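TipC2 (Streptococcus intermedius B196, PDB 6DHX) probably acts as an immunity protein, recognising and neutralising an antibacterial toxin exported by a type VII secretion system. Local coordinates at residues A[21-26]-A[108-113]; A[37-42]-A[171-176]. All blocks are in the same frame, centred on the assembly; numbering follows the deposited sequence.

Contact 1. Residues A[21-26]-A[108-113]; sequences IFDEIY and NKYTRQ. With SO4 (sulfate ion), chain D.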
loop_
_atom_site.group_PDB
_atom_site.type_symbol
_atom_site.label_atom_id
_atom_site.label_comp_id
_atom_site.label_asym_id
_atom_site.label_seq_id
_atom_site.Cartn_x
_atom_site.Cartn_y
_atom_site.Cartn_z
ATOM N N ILE A 21 6.389 -6.107 -10.568
ATOM C CA ILE A 21 6.993 -5.009 -9.835
ATOM C C ILE A 21 6.851 -5.193 -8.336
ATOM O O ILE A 21 7.705 -4.712 -7.572
ATOM C CB ILE A 21 6.388 -3.658 -10.290
ATOM C CG1 ILE A 21 7.209 -2.503 -9.738
ATOM C CG2 ILE A 21 4.868 -3.560 -9.875
ATOM C CD1 ILE A 21 6.933 -1.162 -10.484
ATOM N N PHE A 22 5.812 -5.895 -7.877
ATOM C CA PHE A 22 5.637 -6.104 -6.442
ATOM C C PHE A 22 6.644 -7.127 -5.922
ATOM O O PHE A 22 7.179 -6.955 -4.827
ATOM C CB PHE A 22 4.190 -6.549 -6.134
ATOM C CG PHE A 22 3.182 -5.562 -6.705
ATOM C CD1 PHE A 22 3.041 -4.299 -6.111
ATOM C CD2 PHE A 22 2.524 -5.835 -7.877
ATOM C CE1 PHE A 22 2.209 -3.324 -6.680
ATOM C CE2 PHE A 22 1.674 -4.855 -8.470
ATOM C CZ PHE A 22 1.527 -3.605 -7.854
ATOM N N ASP A 23 6.895 -8.198 -6.684
ATOM C CA ASP A 23 8.009 -9.097 -6.341
ATOM C C ASP A 23 9.314 -8.314 -6.237
ATOM O O ASP A 23 10.173 -8.611 -5.404
ATOM C CB ASP A 23 8.238 -10.171 -7.413
ATOM C CG ASP A 23 7.206 -11.281 -7.418
ATOM O OD1 ASP A 23 6.531 -11.571 -6.406
ATOM O OD2 ASP A 23 7.098 -11.932 -8.499
ATOM N N GLU A 24 9.538 -7.394 -7.166
ATOM C CA GLU A 24 10.797 -6.670 -7.173
ATOM C C GLU A 24 10.954 -5.852 -5.889
ATOM O O GLU A 24 11.997 -5.898 -5.216
ATOM C CB GLU A 24 10.808 -5.807 -8.442
ATOM C CG GLU A 24 12.062 -5.164 -8.798
ATOM C CD GLU A 24 11.863 -4.346 -10.075
ATOM O OE1 GLU A 24 11.306 -3.236 -9.938
ATOM O OE2 GLU A 24 12.237 -4.842 -11.169
ATOM N N ILE A 25 9.906 -5.128 -5.506
ATOM C CA ILE A 25 9.920 -4.377 -4.249
ATOM C C ILE A 25 10.099 -5.311 -3.049
ATOM O O ILE A 25 10.909 -5.028 -2.150
ATOM C CB ILE A 25 8.636 -3.542 -4.090
ATOM C CG1 ILE A 25 8.540 -2.467 -5.195
ATOM C CG2 ILE A 25 8.615 -2.873 -2.692
ATOM C CD1 ILE A 25 7.063 -1.842 -5.347
ATOM N N TYR A 26 9.341 -6.409 -3.016
ATOM C CA TYR A 26 9.421 -7.341 -1.892
ATOM C C TYR A 26 10.839 -7.906 -1.777
ATOM O O TYR A 26 11.447 -7.902 -0.691
ATOM C CB TYR A 26 8.392 -8.472 -2.091
ATOM C CG TYR A 26 8.403 -9.507 -0.992
ATOM C CD1 TYR A 26 9.345 -10.547 -1.000
ATOM C CD2 TYR A 26 7.452 -9.467 0.057
ATOM C CE1 TYR A 26 9.354 -11.488 0.029
ATOM C CE2 TYR A 26 7.470 -10.412 1.088
ATOM C CZ TYR A 26 8.410 -11.410 1.055
ATOM O OH TYR A 26 8.462 -12.370 2.016
ATOM N N ASN A 108 -3.967 -2.202 -0.677
ATOM C CA ASN A 108 -3.537 -2.893 -1.892
ATOM C C ASN A 108 -2.502 -3.906 -1.464
ATOM O O ASN A 108 -1.353 -3.533 -1.191
ATOM C CB ASN A 108 -2.950 -1.923 -2.898
ATOM C CG ASN A 108 -3.867 -0.717 -3.104
ATOM O OD1 ASN A 108 -4.880 -0.850 -3.804
ATOM N ND2 ASN A 108 -3.554 0.431 -2.467
ATOM N N LYS A 109 -2.931 -5.156 -1.357
ATOM C CA LYS A 109 -2.110 -6.180 -0.725
ATOM C C LYS A 109 -1.631 -7.163 -1.787
ATOM O O LYS A 109 -2.452 -7.813 -2.425
ATOM C CB LYS A 109 -2.915 -6.910 0.348
ATOM C CG LYS A 109 -2.049 -7.954 1.079
ATOM C CD LYS A 109 -2.816 -8.412 2.333
ATOM C CE LYS A 109 -2.273 -9.685 2.976
ATOM N NZ LYS A 109 -3.107 -10.216 4.170
ATOM N N TYR A 110 -0.310 -7.292 -1.938
ATOM C CA TYR A 110 0.256 -8.239 -2.881
ATOM C C TYR A 110 0.736 -9.466 -2.111
ATOM O O TYR A 110 1.669 -9.366 -1.300
ATOM C CB TYR A 110 1.403 -7.605 -3.653
ATOM C CG TYR A 110 2.121 -8.631 -4.492
ATOM C CD1 TYR A 110 1.563 -9.048 -5.709
ATOM C CD2 TYR A 110 3.329 -9.187 -4.068
ATOM C CE1 TYR A 110 2.207 -9.975 -6.485
ATOM C CE2 TYR A 110 4.005 -10.127 -4.847
ATOM C CZ TYR A 110 3.426 -10.509 -6.063
ATOM O OH TYR A 110 4.018 -11.436 -6.903
ATOM N N THR A 111 0.101 -10.626 -2.371
ATOM C CA THR A 111 0.406 -11.858 -1.666
ATOM C C THR A 111 1.404 -12.645 -2.514
ATOM O O THR A 111 1.176 -12.860 -3.708
ATOM C CB THR A 111 -0.857 -12.677 -1.364
ATOM O OG1 THR A 111 -1.830 -12.585 -2.445
ATOM C CG2 THR A 111 -1.515 -12.087 -0.090
ATOM N N ARG A 112 2.536 -12.985 -1.906
ATOM C CA ARG A 112 3.640 -13.620 -2.629
ATOM C C ARG A 112 3.270 -14.995 -3.147
ATOM O O ARG A 112 3.689 -15.382 -4.246
ATOM C CB ARG A 112 4.859 -13.751 -1.696
ATOM C CG ARG A 112 5.550 -12.377 -1.514
ATOM C CD ARG A 112 6.565 -12.153 -2.641
ATOM N NE ARG A 112 7.726 -13.044 -2.539
ATOM C CZ ARG A 112 8.721 -13.061 -3.420
ATOM N NH1 ARG A 112 8.651 -12.265 -4.502
ATOM N NH2 ARG A 112 9.800 -13.879 -3.192
ATOM N N GLN A 113 2.544 -15.772 -2.355
ATOM C CA GLN A 113 2.397 -17.186 -2.691
ATOM C C GLN A 113 1.487 -17.439 -3.894
ATOM O O GLN A 113 1.597 -18.516 -4.490
ATOM C CB GLN A 113 1.909 -18.020 -1.499
ATOM C CG GLN A 113 2.929 -17.990 -0.292
ATOM C CD GLN A 113 4.368 -18.247 -0.740
ATOM O OE1 GLN A 113 4.647 -19.245 -1.371
ATOM N NE2 GLN A 113 5.253 -17.311 -0.473
HETATM S S SO4 D . 8.842 -16.271 -0.702
HETATM O O1 SO4 D . 7.706 -15.375 -0.818
HETATM O O2 SO4 D . 8.805 -17.287 -1.725
HETATM O O3 SO4 D . 8.817 -16.848 0.633
HETATM O O4 SO4 D . 10.024 -15.530 -0.950
HETATM O O HOH W 1 6.090 -14.280 -5.180
#
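Helix 21-32 packs against the mixed, mostly antiparallel sheet here, its first turns meeting the end of strand 102-111 and the turn that follows. The tight part is a buried core that pairs F22/Y110 packing with the bonds of D23. F22 CB sits over one face of the Y110 ring, 3.5 Å from its centroid in a CH-pi contact, while the two rings are slid apart and barely overlap. Y110 has CG anti to the backbone N (chi1 172°), which carries its hydroxyl along to D23. There Y110 OH donates to D23 OD1 at 2.6 Å, from above the carboxylate plane. The same oxygen takes a salt bridge from R112 NH1 at 2.9 Å, weak as a hydrogen bond at 127°, and accepts from a water that also donates to R112 O. D23 OD2 turns to R115, so two arginines would stabilise the carboxylate. The solvent side begins at R112, partly exposed though well held. Its bent chain lays CD over one face of the Y26 ring, and NE follows toward Y26 CD1, the planes nearly parallel; Y26 OH bonds N88. NE and NH2 grip a sulfate, probably from the crystallisation liquor: R112 NE donates to O1, and R112 NH2 meets SO4 O4 at 2.8 Å, almost straight at 175°.

Contact 2. Residues A[37-42]-A[171-176]; sequences NIFNKL and CSIYKS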
loop_
_atom_site.group_PDB
_atom_site.type_symbol
_atom_site.label_atom_id
_atom_site.label_comp_id
_atom_site.label_asym_id
_atom_site.label_seq_id
_atom_site.Cartn_x
_atom_site.Cartn_y
_atom_site.Cartn_z
ATOM N N ASN A 37 18.560 -0.532 4.089
ATOM C CA ASN A 37 17.268 -0.613 3.408
ATOM C C ASN A 37 17.274 0.211 2.134
ATOM O O ASN A 37 17.609 1.387 2.157
ATOM C CB ASN A 37 16.189 -0.095 4.374
ATOM C CG ASN A 37 14.771 -0.516 3.963
ATOM O OD1 ASN A 37 14.369 -0.361 2.822
ATOM N ND2 ASN A 37 14.006 -1.043 4.931
ATOM N N ILE A 38 16.829 -0.415 1.029
ATOM C CA ILE A 38 16.731 0.300 -0.238
ATOM C C ILE A 38 15.943 1.613 -0.092
ATOM O O ILE A 38 16.263 2.612 -0.728
ATOM C CB ILE A 38 16.091 -0.638 -1.302
ATOM C CG1 ILE A 38 15.941 0.093 -2.644
ATOM C CG2 ILE A 38 14.686 -1.181 -0.882
ATOM C CD1 ILE A 38 17.217 0.368 -3.280
ATOM N N PHE A 39 14.934 1.653 0.781
ATOM C CA PHE A 39 14.123 2.857 0.914
ATOM C C PHE A 39 14.844 3.978 1.645
ATOM O O PHE A 39 14.341 5.109 1.665
ATOM C CB PHE A 39 12.795 2.510 1.613
ATOM C CG PHE A 39 11.796 1.877 0.686
ATOM C CD1 PHE A 39 10.975 2.658 -0.156
ATOM C CD2 PHE A 39 11.678 0.489 0.624
ATOM C CE1 PHE A 39 10.042 2.043 -1.023
ATOM C CE2 PHE A 39 10.758 -0.133 -0.214
ATOM C CZ PHE A 39 9.930 0.629 -1.077
ATOM N N ASN A 40 16.019 3.705 2.244
ATOM C CA ASN A 40 16.860 4.810 2.696
ATOM C C ASN A 40 17.197 5.735 1.539
ATOM O O ASN A 40 17.498 6.902 1.783
ATOM C CB ASN A 40 18.183 4.312 3.327
ATOM C CG ASN A 40 17.946 3.549 4.650
ATOM O OD1 ASN A 40 16.932 3.736 5.286
ATOM N ND2 ASN A 40 18.880 2.694 5.032
ATOM N N LYS A 41 17.149 5.229 0.305
ATOM C CA LYS A 41 17.485 6.012 -0.892
ATOM C C LYS A 41 16.363 6.963 -1.298
ATOM O O LYS A 41 16.613 7.853 -2.107
ATOM C CB LYS A 41 17.813 5.083 -2.073
ATOM C CG LYS A 41 19.144 4.284 -1.890
ATOM C CD LYS A 41 19.409 3.373 -3.107
ATOM C CE LYS A 41 20.738 2.613 -2.955
ATOM N NZ LYS A 41 21.099 1.856 -4.178
ATOM N N LEU A 42 15.148 6.803 -0.743
ATOM C CA LEU A 42 13.964 7.566 -1.185
ATOM C C LEU A 42 13.742 8.680 -0.172
ATOM O O LEU A 42 13.275 8.433 0.949
ATOM C CB LEU A 42 12.726 6.669 -1.293
ATOM C CG LEU A 42 11.437 7.348 -1.787
ATOM C CD1 LEU A 42 11.660 7.893 -3.214
ATOM C CD2 LEU A 42 10.313 6.262 -1.773
ATOM N N CYS A 171 10.622 3.264 -8.929
ATOM C CA CYS A 171 11.448 3.296 -10.140
ATOM C C CYS A 171 12.487 4.419 -10.116
ATOM O O CYS A 171 13.454 4.355 -10.887
ATOM C CB CYS A 171 10.566 3.405 -11.418
ATOM S SG CYS A 171 9.485 1.877 -11.553
ATOM N N SER A 172 12.383 5.370 -9.189
ATOM C CA SER A 172 13.417 6.394 -9.047
ATOM C C SER A 172 14.591 5.947 -8.182
ATOM O O SER A 172 15.648 6.584 -8.242
ATOM C CB SER A 172 12.827 7.672 -8.428
ATOM O OG SER A 172 12.703 7.567 -7.022
ATOM N N ILE A 173 14.426 4.913 -7.349
ATOM C CA ILE A 173 15.541 4.441 -6.520
ATOM C C ILE A 173 16.043 3.059 -6.917
ATOM O O ILE A 173 17.127 2.663 -6.469
ATOM C CB ILE A 173 15.162 4.428 -5.028
ATOM C CG1 ILE A 173 14.051 3.395 -4.803
ATOM C CG2 ILE A 173 14.700 5.793 -4.598
ATOM C CD1 ILE A 173 13.687 3.284 -3.332
ATOM N N TYR A 174 15.318 2.332 -7.755
ATOM C CA TYR A 174 15.682 0.997 -8.214
ATOM C C TYR A 174 15.523 0.924 -9.730
ATOM O O TYR A 174 14.518 1.393 -10.260
ATOM C CB TYR A 174 14.766 -0.047 -7.544
ATOM C CG TYR A 174 15.187 -1.453 -7.866
ATOM C CD1 TYR A 174 16.283 -2.018 -7.210
ATOM C CD2 TYR A 174 14.510 -2.210 -8.825
ATOM C CE1 TYR A 174 16.697 -3.283 -7.483
ATOM C CE2 TYR A 174 14.931 -3.509 -9.128
ATOM C CZ TYR A 174 16.030 -4.033 -8.429
ATOM O OH TYR A 174 16.512 -5.303 -8.667
ATOM N N LYS A 175 16.496 0.335 -10.433
ATOM C CA LYS A 175 16.377 0.223 -11.897
ATOM C C LYS A 175 15.413 -0.925 -12.218
ATOM O O LYS A 175 15.789 -2.070 -12.464
ATOM C CB LYS A 175 17.746 0.046 -12.544
ATOM C CG LYS A 175 17.721 0.435 -14.025
ATOM C CD LYS A 175 19.000 0.001 -14.720
ATOM C CE LYS A 175 18.987 0.330 -16.191
ATOM N NZ LYS A 175 20.305 -0.082 -16.772
ATOM N N SER A 176 14.126 -0.606 -12.197
ATOM C CA SER A 176 13.092 -1.633 -12.300
ATOM C C SER A 176 13.069 -2.271 -13.685
ATOM O O SER A 176 13.333 -1.621 -14.704
ATOM C CB SER A 176 11.710 -1.024 -12.001
ATOM O OG SER A 176 10.672 -2.009 -12.083
HETATM O O HOH W 2 19.175 0.863 -6.469
#
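I173, near the end of helix 151-173, is the side chain that fills this contact, pointing toward the short 3-10 turn 38-41 in the loop between helix 21-32 and strand 45-51. Its CB faces K41 CB at 4.0 Å. From there the CG2 branch reaches the end of the turn, lying 3.8 Å from K41 O and 3.9 Å from L42 CD1; the L42 side chain crosses it at about a right angle. The other branch, CG1, takes the crowded position between the backbone N and the carbonyl carbon (chi1 65°), and then extends so that CD1 reaches the start of the turn. This tip lies 3.7 Å from I38 O, with I38 CG1 and F39 CD1 a little farther off. The turn is shaped from its own side: N37 OD1 accepts from F39 N at 2.9 Å on a lone pair, forming an Asx turn, and I38 O accepts from K41 N. Behind it, the F39 ring meets that of W170, so the same helix is touched twice. On the solvent side, K41 runs out extended, and a water links K41 NZ to I173 O, donating to the carbonyl at 2.7 Å. Direct contact between the two segments is therefore almost wholly van der Waals, made mainly by the two branches of I173, with polar bridging left to a solvent molecule.

Both contacts involve helix 21-32 or the loop after it, and their segments alternate along the chain: contact 1 sets the start of the helix against the sheet, and contact 2 ties the following loop to the end of helix 151-173. Their centres are about 16 Å apart, yet they touch directly. E24 OE1 lies 2.6 Å from S176 OG, a probable hydrogen bond, and E24 CD packs 3.3 Å from Y174 CE2; W170 also donates to this E24 oxygen. Apolar links are longer, with I25 CG2 4.1 Å from F39 CZ. Helix 21-32 thus presents F22, D23 and Y26 to contact 1, where the sulfate binds, and E24 and I25 to contact 2.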